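Local coordinates for protein putative glucarate dehydratase (Pseudomonas fluorescens, PDB 4IT1) that probably dehydrates D-glucarate to 5-dehydro-4-deoxy-D-glucarate, as a magnesium-dependent member of the mandelate racemase branch of the enolase superfamily, at residues G276-E279 against L280-T284; G246-L250 against E251-R255; D298-R301 against R302-Q306. One frame throughout, in Å; residues are numbered along the deposited sequence.

Contact 1 (G276-E279 against L280-T284); sequences GMAE and LHKRT
Lys-282 reaches back over the preceding turn of its helix to Ala-278 and Glu-279, starting from a backbone amide that gives a nearly straight hydrogen bond to Ala-278 O (N to O 3.0 Å, N-H...O 174°). Its CB rests equally on two carbonyl oxygens, 3.6 Å from Ala-278 O and as far from Glu-279 O. With chi1 at -88° the chain is thrown back along the helix, and CG and CD pass beside Ala-278 O. The extended remainder carries NZ to 4.1 Å from Ala-278 CB, a van der Waals approach of the ammonium nitrogen to the methyl, for which the short side chain of alanine is well suited. The ammonium group finds a polar partner in a water, with NZ as donor at 2.8 Å, and that water in turn donates to Glu-279 OE2 at 3.0 Å. Lysine and glutamate are thus joined through solvent, Lys-282 NZ and Glu-279 OE2 being 5.5 Å apart. Glu-279 can face this water because its chain bends at chi2 (81°), which also sets OE1 beside the aliphatic part of Arg-283, 4.0 Å from CD. The carboxylate meets methylene there, and the guanidinium lies further on. Leu-280, on the buried side, packs against Pro-270, Leu-288 and Ile-254, and His-281 ND1 is hydrogen-bonded to Leu-286 just past the helix. Thr-284 closes the last turn: its OG1 donates to Leu-280 O from above the carbonyl plane and is also bonded to Leu-286 N. The outer side of this barrel helix therefore carries one water-mediated pair of opposite charges, i to i+3, and one at longer range, i to i+4, consistent with modest electrostatic attraction, while apolar residues take the side facing the fold.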
loop_
_atom_site.group_PDB
_atom_site.type_symbol
_atom_site.label_atom_id
_atom_site.label_comp_id
_atom_site.label_asym_id
_atom_site.label_seq_id
_atom_site.Cartn_x
_atom_site.Cartn_y
_atom_site.Cartn_z
ATOM N N GLY A 276 -4.411 27.031 7.636
ATOM C CA GLY A 276 -3.795 27.582 8.845
ATOM C C GLY A 276 -2.509 26.865 9.217
ATOM O O GLY A 276 -1.507 27.505 9.560
ATOM N N MET A 277 -2.540 25.536 9.145
ATOM C CA MET A 277 -1.364 24.706 9.407
ATOM C C MET A 277 -0.228 25.029 8.430
ATOM O O MET A 277 0.922 25.206 8.844
ATOM C CB MET A 277 -1.731 23.224 9.372
ATOM C CG MET A 277 -2.623 22.785 10.531
ATOM S SD MET A 277 -1.784 22.571 12.125
ATOM C CE MET A 277 -0.988 20.999 11.800
ATOM N N ALA A 278 -0.567 25.152 7.145
ATOM C CA ALA A 278 0.399 25.527 6.107
ATOM C C ALA A 278 1.023 26.882 6.398
ATOM O O ALA A 278 2.237 27.047 6.303
ATOM C CB ALA A 278 -0.261 25.542 4.735
ATOM N N GLU A 279 0.182 27.843 6.760
ATOM C CA GLU A 279 0.619 29.207 6.984
ATOM C C GLU A 279 1.534 29.254 8.195
ATOM O O GLU A 279 2.584 29.907 8.169
ATOM C CB GLU A 279 -0.589 30.127 7.152
ATOM C CG GLU A 279 -0.278 31.551 7.590
ATOM C CD GLU A 279 0.158 32.467 6.461
ATOM O OE1 GLU A 279 0.284 33.681 6.726
ATOM O OE2 GLU A 279 0.377 31.991 5.322
ATOM N N LEU A 280 1.148 28.523 9.239
ATOM C CA LEU A 280 1.944 28.435 10.448
ATOM C C LEU A 280 3.339 27.902 10.134
ATOM O O LEU A 280 4.346 28.476 10.573
ATOM C CB LEU A 280 1.257 27.543 11.488
ATOM C CG LEU A 280 2.009 27.403 12.809
ATOM C CD1 LEU A 280 2.254 28.772 13.453
ATOM C CD2 LEU A 280 1.227 26.487 13.732
ATOM N N HIS A 281 3.392 26.809 9.371
ATOM C CA HIS A 281 4.666 26.235 8.984
ATOM C C HIS A 281 5.513 27.247 8.208
ATOM O O HIS A 281 6.644 27.507 8.586
ATOM C CB HIS A 281 4.482 24.949 8.193
ATOM C CG HIS A 281 5.765 24.378 7.682
ATOM N ND1 HIS A 281 6.646 23.689 8.488
ATOM C CD2 HIS A 281 6.323 24.405 6.449
ATOM C CE1 HIS A 281 7.686 23.304 7.770
ATOM N NE2 HIS A 281 7.518 23.732 6.531
ATOM N N LYS A 282 4.945 27.847 7.162
ATOM C CA LYS A 282 5.670 28.838 6.363
ATOM C C LYS A 282 6.269 29.913 7.244
ATOM O O LYS A 282 7.423 30.295 7.071
ATOM C CB LYS A 282 4.757 29.480 5.313
ATOM C CG LYS A 282 4.697 28.716 4.002
ATOM C CD LYS A 282 3.445 29.056 3.209
ATOM C CE LYS A 282 3.111 27.946 2.223
ATOM N NZ LYS A 282 1.654 27.877 1.916
ATOM N N ARG A 283 5.482 30.379 8.204
ATOM C CA ARG A 283 5.856 31.522 9.020
ATOM C C ARG A 283 6.876 31.197 10.101
ATOM O O ARG A 283 7.522 32.098 10.623
ATOM C CB ARG A 283 4.611 32.150 9.653
ATOM C CG ARG A 283 3.771 32.964 8.684
ATOM C CD ARG A 283 3.202 34.188 9.372
ATOM N NE ARG A 283 4.262 34.900 10.079
ATOM C CZ ARG A 283 4.062 35.869 10.965
ATOM N NH1 ARG A 283 5.106 36.442 11.556
ATOM N NH2 ARG A 283 2.825 36.261 11.260
ATOM N N THR A 284 7.013 29.921 10.443
ATOM C CA THR A 284 7.883 29.516 11.549
ATOM C C THR A 284 8.944 28.484 11.152
ATOM O O THR A 284 10.029 28.455 11.729
ATOM C CB THR A 284 7.078 28.918 12.714
ATOM O OG1 THR A 284 6.456 27.700 12.285
ATOM C CG2 THR A 284 6.016 29.898 13.220
HETATM O O HOH W 1 0.352 30.102 2.976
#

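Contact 2 (G246-L250 against E251-R255); sequences GNWSL and ETSIR
Ser-249 is the N-cap of helix 250-260, and its carbonyl begins the helical bonding by accepting Ser-253 N (2.9 Å from N to Ser-249 O, N-H...O 170°), followed by Ile-254 N on Leu-250 O. Ser-249 turns its hydroxyl back toward the first turn, OG lying between its own backbone N and carbonyl carbon (chi1 62°). It stands 3.0 Å from Thr-252 OG1, which is also hydrogen-bonded to the terminal carboxylate of Phe-446. The threonine's other branch does different work. Its methyl CG2 sits over one face of the Trp-248 indole in a CH-pi contact, 4.1 Å from the centroid of the five-membered ring and 26° off the normal, the two side chains crossing at about a right angle. Ser-253 OG lies at the edge of the indole, in its plane, 3.4 Å from Trp-248 CB, and makes a weak bond to Ser-249 O. On another side of the helix Leu-250 and Ile-254 run alongside each other, Ile-254 CD1 being 4.1 Å from Leu-250 CG, and both continue onto helix 274-284. Beyond the segments the indole packs on Pro-221 and Glu-224 of helix 221-234. Each residue suits its place: serine, common at N-cap positions, brings its hydroxyl beside that of Thr-252, threonine offers a hydroxyl and a methyl at once, and tryptophan supplies a broad face for the latter. In this turn, which leads from strand 240-243 with its magnesium ligand Asp-243 into a barrel helix, hydroxyls thus gather at the helix start, tied to the chain terminus, while apolar groups pack toward both neighbouring helices.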
loop_
_atom_site.group_PDB
_atom_site.type_symbol
_atom_site.label_atom_id
_atom_site.label_comp_id
_atom_site.label_asym_id
_atom_site.label_seq_id
_atom_site.Cartn_x
_atom_site.Cartn_y
_atom_site.Cartn_z
ATOM N N GLY A 246 -6.254 22.061 17.509
ATOM C CA GLY A 246 -6.637 23.216 16.712
ATOM C C GLY A 246 -7.271 24.341 17.495
ATOM O O GLY A 246 -7.993 25.157 16.925
ATOM N N ASN A 247 -7.000 24.408 18.797
ATOM C CA ASN A 247 -7.665 25.414 19.623
ATOM C C ASN A 247 -6.923 26.725 19.755
ATOM O O ASN A 247 -7.315 27.584 20.551
ATOM C CB ASN A 247 -8.043 24.852 20.996
ATOM C CG ASN A 247 -9.378 25.376 21.488
ATOM O OD1 ASN A 247 -10.188 25.905 20.713
ATOM N ND2 ASN A 247 -9.621 25.228 22.781
ATOM N N TRP A 248 -5.854 26.889 18.977
ATOM C CA TRP A 248 -5.140 28.170 18.925
ATOM C C TRP A 248 -5.285 28.853 17.575
ATOM O O TRP A 248 -5.093 28.232 16.530
ATOM C CB TRP A 248 -3.637 28.006 19.216
ATOM C CG TRP A 248 -3.289 27.453 20.567
ATOM C CD1 TRP A 248 -4.110 27.348 21.657
ATOM C CD2 TRP A 248 -2.009 26.963 20.982
ATOM N NE1 TRP A 248 -3.426 26.803 22.712
ATOM C CE2 TRP A 248 -2.134 26.560 22.328
ATOM C CE3 TRP A 248 -0.767 26.819 20.340
ATOM C CZ2 TRP A 248 -1.063 26.013 23.049
ATOM C CZ3 TRP A 248 0.294 26.279 21.057
ATOM C CH2 TRP A 248 0.139 25.885 22.399
ATOM N N SER A 249 -5.606 30.140 17.597
ATOM C CA SER A 249 -5.538 30.931 16.384
ATOM C C SER A 249 -4.094 30.909 15.863
ATOM O O SER A 249 -3.157 30.545 16.583
ATOM C CB SER A 249 -5.979 32.365 16.657
ATOM O OG SER A 249 -5.122 32.982 17.605
ATOM N N LEU A 250 -3.935 31.285 14.604
ATOM C CA LEU A 250 -2.626 31.448 14.005
ATOM C C LEU A 250 -1.712 32.358 14.856
ATOM O O LEU A 250 -0.568 31.987 15.142
ATOM C CB LEU A 250 -2.793 31.986 12.583
ATOM C CG LEU A 250 -1.586 32.215 11.683
ATOM C CD1 LEU A 250 -0.799 30.928 11.471
ATOM C CD2 LEU A 250 -2.076 32.806 10.370
ATOM N N GLU A 251 -2.231 33.519 15.270
ATOM C CA GLU A 251 -1.455 34.511 16.039
ATOM C C GLU A 251 -1.008 33.986 17.404
ATOM O O GLU A 251 0.112 34.262 17.844
ATOM C CB GLU A 251 -2.231 35.825 16.214
ATOM C CG GLU A 251 -2.515 36.606 14.928
ATOM C CD GLU A 251 -1.266 37.060 14.178
ATOM O OE1 GLU A 251 -1.288 37.035 12.927
ATOM O OE2 GLU A 251 -0.266 37.446 14.825
ATOM N N THR A 252 -1.894 33.237 18.056
ATOM C CA THR A 252 -1.608 32.577 19.323
ATOM C C THR A 252 -0.538 31.514 19.142
ATOM O O THR A 252 0.443 31.479 19.887
ATOM C CB THR A 252 -2.882 31.936 19.911
ATOM O OG1 THR A 252 -3.795 32.971 20.290
ATOM C CG2 THR A 252 -2.568 31.085 21.139
ATOM N N SER A 253 -0.739 30.653 18.148
ATOM C CA SER A 253 0.220 29.611 17.794
ATOM C C SER A 253 1.613 30.205 17.604
ATOM O O SER A 253 2.610 29.653 18.076
ATOM C CB SER A 253 -0.227 28.891 16.513
ATOM O OG SER A 253 -1.278 27.969 16.764
ATOM N N ILE A 254 1.667 31.339 16.915
ATOM C CA ILE A 254 2.918 32.037 16.686
ATOM C C ILE A 254 3.525 32.566 17.990
ATOM O O ILE A 254 4.719 32.375 18.220
ATOM C CB ILE A 254 2.757 33.139 15.621
ATOM C CG1 ILE A 254 2.608 32.486 14.242
ATOM C CG2 ILE A 254 3.943 34.105 15.637
ATOM C CD1 ILE A 254 2.057 33.407 13.175
ATOM N N ARG A 255 2.704 33.201 18.836
ATOM C CA ARG A 255 3.171 33.746 20.120
ATOM C C ARG A 255 3.694 32.654 21.045
ATOM O O ARG A 255 4.682 32.860 21.759
ATOM C CB ARG A 255 2.080 34.555 20.833
ATOM C CG ARG A 255 1.764 35.897 20.187
ATOM C CD ARG A 255 1.017 36.839 21.128
ATOM N NE ARG A 255 -0.296 36.328 21.534
ATOM C CZ ARG A 255 -0.574 35.814 22.732
ATOM N NH1 ARG A 255 0.364 35.735 23.669
ATOM N NH2 ARG A 255 -1.800 35.375 22.996
#

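Contact 3 (D298-R301 against R302-Q306); sequences DEFR and RSVAQ
Between Asp-298 and Gln-306 the chain is a single helix in which Arg-302, Ser-303, Val-304 and Ala-305 donate their amides to the carbonyls of Asp-298, Glu-299, Phe-300 and Arg-301, the last of these the longest at 3.2 Å from Ala-305 N to Arg-301 O. On the side facing helix 322-334 Val-304 lays CG2 over one face of the Phe-300 ring, a CH-pi contact 4.2 Å from the centroid and 28° off the normal; the nearest ring atom, CE1, is 3.7 Å from that methyl. In Phe-300 CG is anti to the backbone N, and this chi1 of 178° swings the ring alongside the next turn, where the beta-branched Val-304 presents its methyl. The polar side is built on Asp-298. Its OD1 uses the anti lone pair to take Arg-301 NH1 in a salt bridge of 2.9 Å, almost in the guanidinium plane. Arg-302 doubles back, its NH2 3.7 Å from Glu-299 CG, and Asp-298 O faces both guanidinium groups. The two arginines come within 3.8 Å, NH2 of Arg-301 to NH1 of Arg-302, with their planes 72° apart; the carboxylate of Asp-298 probably eases the repulsion between them. Glu-299 is held differently, its OE2 bonded to Thr-295 N before the helix. Arg-301 NH1 further donates to Thr-334 O of the second subunit, which brings Arg-301, alone of the residues in this contact, to that subunit. Within the beta-alpha-beta unit of strand 288-290, helix 297-306 and strand 311-314, the helix sits between helix 274-284, where Leu-274 meets Arg-302 and Ser-303, and helix 322-334, where Leu-328, Met-331 and Cys-332 touch Phe-300, whose ring also meets that of Phe-335.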
loop_
_atom_site.group_PDB
_atom_site.type_symbol
_atom_site.label_atom_id
_atom_site.label_comp_id
_atom_site.label_asym_id
_atom_site.label_seq_id
_atom_site.Cartn_x
_atom_site.Cartn_y
_atom_site.Cartn_z
ATOM N N ASP A 298 -7.979 11.475 0.607
ATOM C CA ASP A 298 -8.259 12.716 -0.119
ATOM C C ASP A 298 -7.649 13.912 0.594
ATOM O O ASP A 298 -7.074 14.791 -0.038
ATOM C CB ASP A 298 -9.767 12.913 -0.297
ATOM C CG ASP A 298 -10.417 11.766 -1.040
ATOM O OD1 ASP A 298 -9.927 11.399 -2.131
ATOM O OD2 ASP A 298 -11.420 11.227 -0.532
ATOM N N GLU A 299 -7.762 13.929 1.915
ATOM C CA GLU A 299 -7.124 14.961 2.729
ATOM C C GLU A 299 -5.600 14.942 2.565
ATOM O O GLU A 299 -4.960 16.005 2.544
ATOM C CB GLU A 299 -7.539 14.815 4.195
ATOM C CG GLU A 299 -9.022 15.107 4.429
ATOM C CD GLU A 299 -9.472 14.875 5.869
ATOM O OE1 GLU A 299 -10.691 14.978 6.136
ATOM O OE2 GLU A 299 -8.618 14.582 6.738
ATOM N N PHE A 300 -5.032 13.739 2.431
ATOM C CA PHE A 300 -3.591 13.570 2.217
ATOM C C PHE A 300 -3.169 14.300 0.937
ATOM O O PHE A 300 -2.214 15.075 0.960
ATOM C CB PHE A 300 -3.218 12.080 2.160
ATOM C CG PHE A 300 -1.747 11.812 1.899
ATOM C CD1 PHE A 300 -1.232 11.834 0.598
ATOM C CD2 PHE A 300 -0.882 11.506 2.949
ATOM C CE1 PHE A 300 0.112 11.585 0.360
ATOM C CE2 PHE A 300 0.463 11.248 2.717
ATOM C CZ PHE A 300 0.961 11.288 1.422
ATOM N N ARG A 301 -3.905 14.059 -0.153
ATOM C CA ARG A 301 -3.680 14.698 -1.455
ATOM C C ARG A 301 -3.734 16.223 -1.361
ATOM O O ARG A 301 -2.881 16.920 -1.916
ATOM C CB ARG A 301 -4.717 14.189 -2.489
ATOM C CG ARG A 301 -4.609 14.784 -3.898
ATOM C CD ARG A 301 -5.710 14.321 -4.858
ATOM N NE ARG A 301 -7.028 14.807 -4.432
ATOM C CZ ARG A 301 -7.986 14.064 -3.865
ATOM N NH1 ARG A 301 -7.816 12.759 -3.655
ATOM N NH2 ARG A 301 -9.135 14.628 -3.509
ATOM N N ARG A 302 -4.751 16.738 -0.681
ATOM C CA ARG A 302 -4.909 18.185 -0.554
ATOM C C ARG A 302 -3.818 18.767 0.351
ATOM O O ARG A 302 -3.356 19.881 0.127
ATOM C CB ARG A 302 -6.317 18.556 -0.059
ATOM C CG ARG A 302 -7.433 18.217 -1.054
ATOM C CD ARG A 302 -8.765 18.889 -0.717
ATOM N NE ARG A 302 -9.405 18.349 0.486
ATOM C CZ ARG A 302 -10.219 17.289 0.528
ATOM N NH1 ARG A 302 -10.530 16.610 -0.574
ATOM N NH2 ARG A 302 -10.737 16.911 1.689
ATOM N N SER A 303 -3.393 18.007 1.356
ATOM C CA SER A 303 -2.322 18.479 2.246
ATOM C C SER A 303 -1.013 18.596 1.493
ATOM O O SER A 303 -0.292 19.581 1.630
ATOM C CB SER A 303 -2.125 17.543 3.434
ATOM O OG SER A 303 -1.201 18.107 4.344
ATOM N N VAL A 304 -0.726 17.580 0.689
ATOM C CA VAL A 304 0.520 17.498 -0.052
ATOM C C VAL A 304 0.628 18.626 -1.073
ATOM O O VAL A 304 1.726 19.077 -1.385
ATOM C CB VAL A 304 0.662 16.103 -0.706
ATOM C CG1 VAL A 304 1.455 16.166 -2.004
ATOM C CG2 VAL A 304 1.281 15.125 0.284
ATOM N N ALA A 305 -0.521 19.078 -1.578
ATOM C CA ALA A 305 -0.582 20.188 -2.529
ATOM C C ALA A 305 -0.254 21.531 -1.876
ATOM O O ALA A 305 0.268 22.431 -2.536
ATOM C CB ALA A 305 -1.958 20.245 -3.190
ATOM N N GLN A 306 -0.573 21.667 -0.590
ATOM C CA GLN A 306 -0.377 22.929 0.142
ATOM C C GLN A 306 0.826 22.883 1.065
ATOM O O GLN A 306 1.196 23.899 1.642
ATOM C CB GLN A 306 -1.595 23.240 1.012
ATOM C CG GLN A 306 -2.854 23.631 0.269
ATOM C CD GLN A 306 -4.018 23.856 1.215
ATOM O OE1 GLN A 306 -5.049 23.198 1.106
ATOM N NE2 GLN A 306 -3.848 24.778 2.166
#

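Along the chain the order is contact 2, contact 1, contact 3: contact 2 at the start of helix 250-260, the others on helices 274-284 and 297-306, three successive helices that surround the parallel strands of the enolase-type barrel. Contacts 1 and 2 have centres about 10 Å apart and pack directly, Leu-280 and Arg-283 against Ile-254. Contact 3 lies about 15 Å from contact 1, centre to centre, and touches it where Gln-306 O meets Ala-278 CB; it lies about 22 Å between centres from contact 2 without touching it. Contact 1 is thus the middle member. The C-terminal ends of the strands preceding these helices carry Asp-243, Glu-268 and Asn-291, which bind the magnesium ion, so the three contacts belong to the outer layer behind the metal site.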